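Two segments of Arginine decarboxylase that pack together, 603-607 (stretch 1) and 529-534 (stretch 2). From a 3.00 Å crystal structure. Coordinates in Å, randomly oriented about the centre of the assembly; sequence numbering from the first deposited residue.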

# COMPACT_ATOMS: atom_id res chain seq x y z
N ASN B 603 12.24 -17.99 9.04
CA ASN B 603 11.48 -16.94 8.34
C ASN B 603 10.28 -17.59 7.66
O ASN B 603 10.26 -18.81 7.44
CB ASN B 603 12.34 -16.24 7.29
CG ASN B 603 12.76 -17.17 6.19
OD1 ASN B 603 12.37 -17.00 5.03
ND2 ASN B 603 13.56 -18.18 6.54
N GLY B 604 9.29 -16.77 7.31
CA GLY B 604 8.08 -17.30 6.71
C GLY B 604 8.07 -17.48 5.20
O GLY B 604 7.03 -17.81 4.62
N TYR B 605 9.20 -17.26 4.56
CA TYR B 605 9.24 -17.42 3.13
C TYR B 605 9.31 -18.89 2.76
O TYR B 605 9.83 -19.72 3.51
CB TYR B 605 10.42 -16.64 2.54
CG TYR B 605 10.11 -15.17 2.37
CD1 TYR B 605 10.58 -14.22 3.29
CD2 TYR B 605 9.32 -14.72 1.31
CE1 TYR B 605 10.26 -12.86 3.15
CE2 TYR B 605 8.99 -13.37 1.16
CZ TYR B 605 9.46 -12.44 2.08
OH TYR B 605 9.13 -11.10 1.94
N LEU B 606 8.73 -19.18 1.60
CA LEU B 606 8.66 -20.52 1.04
C LEU B 606 9.99 -21.00 0.46
O LEU B 606 10.84 -20.19 0.10
CB LEU B 606 7.60 -20.57 -0.06
CG LEU B 606 6.15 -20.79 0.38
CD1 LEU B 606 5.75 -19.75 1.39
CD2 LEU B 606 5.24 -20.74 -0.84
N LYS B 607 10.14 -22.32 0.38
CA LYS B 607 11.34 -22.94 -0.17
C LYS B 607 10.93 -23.76 -1.39
O LYS B 607 9.77 -24.18 -1.51
CB LYS B 607 11.99 -23.84 0.87
CG LYS B 607 12.44 -23.07 2.09
CD LYS B 607 12.59 -23.94 3.34
CE LYS B 607 13.15 -23.12 4.53
NZ LYS B 607 12.41 -21.86 4.91
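Stretch 2, residues 529-534: LFTHPT

Contacts between loops seldom rest on a repeating pattern of backbone hydrogen bonds; one aromatic side chain can supply both a polar anchor and an apolar surface. The packing of residues 529-534 of arginine decarboxylase against residues 603-607 is a compact example. The stretch 603-607 has no regular helix or strand, though 605-607 are extended in phi/psi, and the segment LFTHPT likewise approaches it as irregular chain, beginning at L529 with a positive phi of 63°. End to end, the stretches run roughly at right angles, neither parallel nor antiparallel. The backbones come nearest at G604 and F530, whose CA atoms are 6.4 Å apart, and about 240 Å² of surface is buried in total, most of it on Y605 and F530.

The polar part of the contact is a single hydrogen bond. Y605 leaves its backbone sideways to the other stretch, but with chi1 in the m well its ring extends far enough for the phenol to meet the second stretch. There Y605 OH donates to the backbone oxygen T531 O at 3.0 Å. The acceptor lies at the edge of the ring, near its plane, while F530 CD2 lies over one face. The side chain of T531 takes no part in this bond.

The aromatic part pairs Y605 with F530. Their ring centroids are 5.4 Å apart and their planes meet at 39°, an oblique arrangement intermediate between the familiar geometries. F530 CD2 is 3.8 Å from Y605 CE2. F530 also meets the backbone of stretch 1, with F530 CE2 3.6 Å from G604 O. G604 has no side chain to fill the space between the stretches, although a CB there would point toward stretch 2 and would have room.

Contacts of L606 and P533 complete the packing. L606 CD1 sits at the edge of the F530 ring, 4.3 Å from F530 CE2, so the phenylalanine touches three consecutive residues of stretch 1. Farther along stretch 2, P533 makes an apolar contact with the tyrosine, P533 CB lying 4.5 Å from Y605 CE1. H532 turns its CA-to-CB bond away, and H532 ND1 donates to P533 O at 2.7 Å within its own stretch.

A comparable local bond occurs in stretch 1, where Y605 N donates to N603 OD1 at 3.2 Å. The general lesson is that a tyrosine and a phenylalanine, with one hydrogen bond, can account for most of a contact between two irregular segments distant in sequence.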

# COMPACT_ATOMS: atom_id res chain seq x y z
N LEU B 529 1.66 -11.38 6.13
CA LEU B 529 2.72 -11.38 7.15
C LEU B 529 4.12 -11.62 6.61
O LEU B 529 5.05 -11.85 7.38
CB LEU B 529 2.42 -12.40 8.26
CG LEU B 529 1.31 -11.98 9.24
CD1 LEU B 529 1.03 -13.07 10.27
CD2 LEU B 529 1.75 -10.70 9.92
N PHE B 530 4.29 -11.56 5.28
CA PHE B 530 5.62 -11.76 4.71
C PHE B 530 6.44 -10.52 5.06
O PHE B 530 6.30 -9.48 4.43
CB PHE B 530 5.56 -11.93 3.18
CG PHE B 530 4.97 -13.24 2.73
CD1 PHE B 530 3.64 -13.32 2.33
CD2 PHE B 530 5.73 -14.40 2.75
CE1 PHE B 530 3.08 -14.55 1.96
CE2 PHE B 530 5.18 -15.63 2.38
CZ PHE B 530 3.85 -15.71 1.98
N THR B 531 7.28 -10.64 6.09
CA THR B 531 8.09 -9.50 6.52
C THR B 531 9.20 -9.12 5.56
O THR B 531 9.53 -9.87 4.64
CB THR B 531 8.73 -9.74 7.91
OG1 THR B 531 9.72 -10.78 7.81
CG2 THR B 531 7.66 -10.13 8.93
N HIS B 532 9.76 -7.94 5.78
CA HIS B 532 10.83 -7.42 4.94
C HIS B 532 11.86 -8.54 4.72
O HIS B 532 12.24 -9.24 5.66
CB HIS B 532 11.46 -6.19 5.63
CG HIS B 532 12.46 -5.46 4.78
ND1 HIS B 532 13.43 -6.10 4.04
CD2 HIS B 532 12.70 -4.13 4.64
CE1 HIS B 532 14.22 -5.21 3.48
NE2 HIS B 532 13.80 -4.00 3.83
N PRO B 533 12.28 -8.75 3.47
CA PRO B 533 13.25 -9.80 3.17
C PRO B 533 14.63 -9.46 3.71
O PRO B 533 14.88 -8.34 4.12
CB PRO B 533 13.21 -9.88 1.64
CG PRO B 533 12.87 -8.49 1.24
CD PRO B 533 11.81 -8.10 2.23
N THR B 534 15.52 -10.45 3.73
CA THR B 534 16.86 -10.19 4.23
C THR B 534 17.52 -9.15 3.33
O THR B 534 17.41 -9.22 2.11
CB THR B 534 17.71 -11.46 4.22
OG1 THR B 534 17.18 -12.38 5.18
CG2 THR B 534 19.14 -11.13 4.57